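Calcium uptake protein 2, mitochondrial (Homo sapiens, PDB 6LB7) binds calcium through an EF-hand and probably helps regulate calcium uptake into mitochondria through the mitochondrial calcium uniporter. Local coordinates at residues E205-W210 against K243-F248. Numbering follows the deposited sequence.
Sequences EDFAEW and KSFCHF
Phe207 points the edge of its ring at the face of Phe245 in a T-shaped stack. The ring centroids are 5.2 Å apart and the planes stand at 89°. CZ of Phe207 does the touching, over the centre of the Phe245 ring, 3.8 Å from Phe245 CD2. Phe248 of the same helix lies over the opposite face, toward the rim. Trp210 meets Phe245 differently, rim to rim, with neither ring over the other. Trp210 CZ3 comes to 3.7 Å from Phe245 CE2. CG of Phe245 is anti to the backbone N (chi1 -171°), which carries the ring across to both partners.

The three rings form a buried aromatic cluster in the C-terminal half of the chain, in what is probably the C-terminal EF-hand lobe of this family. It joins helices 204-211 and 239-249, whose axes here run 13.0 Å apart at 27°, so large side chains span the gap. Ile290 of helix 288-298 packs on Phe207 and Phe245. An alanine at Phe245 would probably open a gap between the helices and leave the Phe207 edge without its aromatic face.

A sulfur-aromatic contact adds to this packing. Cys246 SG sits obliquely to the Trp210 six-membered ring, 4.5 Å from its centroid, and touches Trp210 CZ2 at 3.8 Å. The polar end of the indole turns elsewhere: Trp210 NE1 hydrogen-bonds Glu191 OE1 of helix 173-196.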
loop_
_atom_site.group_PDB
_atom_site.type_symbol
_atom_site.label_atom_id
_atom_site.label_comp_id
_atom_site.label_asym_id
_atom_site.label_seq_id
_atom_site.Cartn_x
_atom_site.Cartn_y
_atom_site.Cartn_z
ATOM N N GLU B 205 -29.596 -0.802 15.814
ATOM C CA GLU B 205 -28.892 0.125 16.694
ATOM C C GLU B 205 -27.811 -0.555 17.529
ATOM O O GLU B 205 -26.906 0.137 17.996
ATOM C CB GLU B 205 -29.876 0.885 17.600
ATOM C CG GLU B 205 -30.511 0.108 18.724
ATOM C CD GLU B 205 -31.300 1.016 19.665
ATOM O OE1 GLU B 205 -31.688 2.124 19.239
ATOM O OE2 GLU B 205 -31.532 0.631 20.829
ATOM N N ASP B 206 -27.886 -1.882 17.746
ATOM C CA ASP B 206 -26.746 -2.587 18.354
ATOM C C ASP B 206 -25.535 -2.563 17.424
ATOM O O ASP B 206 -24.398 -2.412 17.874
ATOM C CB ASP B 206 -27.081 -4.056 18.673
ATOM C CG ASP B 206 -28.306 -4.239 19.569
ATOM O OD1 ASP B 206 -28.597 -3.381 20.402
ATOM O OD2 ASP B 206 -28.975 -5.299 19.456
ATOM N N PHE B 207 -25.756 -2.762 16.125
ATOM C CA PHE B 207 -24.664 -2.647 15.165
ATOM C C PHE B 207 -24.122 -1.217 15.126
ATOM O O PHE B 207 -22.907 -0.999 15.035
ATOM C CB PHE B 207 -25.158 -3.100 13.787
ATOM C CG PHE B 207 -24.164 -2.880 12.683
ATOM C CD1 PHE B 207 -23.074 -3.720 12.547
ATOM C CD2 PHE B 207 -24.314 -1.821 11.791
ATOM C CE1 PHE B 207 -22.137 -3.511 11.536
ATOM C CE2 PHE B 207 -23.374 -1.598 10.791
ATOM C CZ PHE B 207 -22.290 -2.452 10.660
ATOM N N ALA B 208 -25.003 -0.230 15.236
ATOM C CA ALA B 208 -24.530 1.148 15.298
ATOM C C ALA B 208 -23.669 1.376 16.535
ATOM O O ALA B 208 -22.641 2.055 16.461
ATOM C CB ALA B 208 -25.715 2.114 15.283
ATOM N N GLU B 209 -24.071 0.814 17.682
ATOM C CA GLU B 209 -23.258 0.948 18.893
ATOM C C GLU B 209 -21.886 0.328 18.718
ATOM O O GLU B 209 -20.882 0.903 19.158
ATOM C CB GLU B 209 -23.940 0.290 20.088
ATOM C CG GLU B 209 -25.172 0.959 20.607
ATOM C CD GLU B 209 -25.879 0.061 21.600
ATOM O OE1 GLU B 209 -27.102 0.198 21.774
ATOM O OE2 GLU B 209 -25.205 -0.821 22.182
ATOM N N TRP B 210 -21.819 -0.866 18.115
ATOM C CA TRP B 210 -20.513 -1.433 17.787
ATOM C C TRP B 210 -19.721 -0.487 16.885
ATOM O O TRP B 210 -18.544 -0.200 17.130
ATOM C CB TRP B 210 -20.695 -2.798 17.107
ATOM C CG TRP B 210 -19.415 -3.330 16.537
ATOM C CD1 TRP B 210 -18.439 -4.039 17.209
ATOM C CD2 TRP B 210 -18.968 -3.224 15.177
ATOM N NE1 TRP B 210 -17.425 -4.364 16.349
ATOM C CE2 TRP B 210 -17.726 -3.877 15.097
ATOM C CE3 TRP B 210 -19.494 -2.627 14.024
ATOM C CZ2 TRP B 210 -16.988 -3.945 13.907
ATOM C CZ3 TRP B 210 -18.757 -2.694 12.834
ATOM C CH2 TRP B 210 -17.517 -3.351 12.789
ATOM N N LYS B 243 -20.239 -10.548 10.154
ATOM C CA LYS B 243 -18.903 -10.979 9.746
ATOM C C LYS B 243 -18.521 -10.392 8.391
ATOM O O LYS B 243 -17.366 -9.997 8.186
ATOM C CB LYS B 243 -18.815 -12.514 9.693
ATOM C CG LYS B 243 -18.800 -13.193 11.048
ATOM C CD LYS B 243 -18.827 -14.735 10.922
ATOM C CE LYS B 243 -18.657 -15.363 12.286
ATOM N NZ LYS B 243 -18.632 -16.847 12.276
ATOM N N SER B 244 -19.474 -10.317 7.459
ATOM C CA SER B 244 -19.174 -9.760 6.137
ATOM C C SER B 244 -18.771 -8.299 6.234
ATOM O O SER B 244 -17.849 -7.863 5.539
ATOM C CB SER B 244 -20.373 -9.889 5.194
ATOM O OG SER B 244 -20.703 -11.251 5.055
ATOM N N PHE B 245 -19.469 -7.520 7.068
ATOM C CA PHE B 245 -19.060 -6.136 7.259
ATOM C C PHE B 245 -17.676 -6.054 7.866
ATOM O O PHE B 245 -16.868 -5.210 7.457
ATOM C CB PHE B 245 -20.035 -5.365 8.140
ATOM C CG PHE B 245 -19.743 -3.895 8.173
ATOM C CD1 PHE B 245 -20.241 -3.061 7.176
ATOM C CD2 PHE B 245 -18.929 -3.350 9.172
ATOM C CE1 PHE B 245 -19.963 -1.704 7.186
ATOM C CE2 PHE B 245 -18.634 -1.989 9.194
ATOM C CZ PHE B 245 -19.157 -1.161 8.185
ATOM N N CYS B 246 -17.389 -6.890 8.869
ATOM C CA CYS B 246 -16.067 -6.833 9.483
ATOM C C CYS B 246 -14.978 -7.166 8.474
ATOM O O CYS B 246 -13.900 -6.565 8.500
ATOM C CB CYS B 246 -15.985 -7.758 10.704
ATOM S SG CYS B 246 -17.042 -7.242 12.076
ATOM N N HIS B 247 -15.218 -8.143 7.601
ATOM C CA HIS B 247 -14.240 -8.431 6.549
ATOM C C HIS B 247 -14.053 -7.230 5.624
ATOM O O HIS B 247 -12.929 -6.940 5.190
ATOM C CB HIS B 247 -14.682 -9.651 5.737
ATOM C CG HIS B 247 -14.577 -10.936 6.489
ATOM N ND1 HIS B 247 -15.496 -11.956 6.361
ATOM C CD2 HIS B 247 -13.653 -11.371 7.379
ATOM C CE1 HIS B 247 -15.142 -12.963 7.139
ATOM N NE2 HIS B 247 -14.032 -12.629 7.774
ATOM N N PHE B 248 -15.147 -6.519 5.310
ATOM C CA PHE B 248 -15.044 -5.314 4.489
ATOM C C PHE B 248 -14.174 -4.237 5.149
ATOM O O PHE B 248 -13.472 -3.491 4.450
ATOM C CB PHE B 248 -16.453 -4.782 4.172
ATOM C CG PHE B 248 -16.511 -3.285 3.934
ATOM C CD1 PHE B 248 -16.226 -2.759 2.685
ATOM C CD2 PHE B 248 -16.875 -2.413 4.961
ATOM C CE1 PHE B 248 -16.275 -1.374 2.458
ATOM C CE2 PHE B 248 -16.937 -1.035 4.741
ATOM C CZ PHE B 248 -16.636 -0.521 3.476
#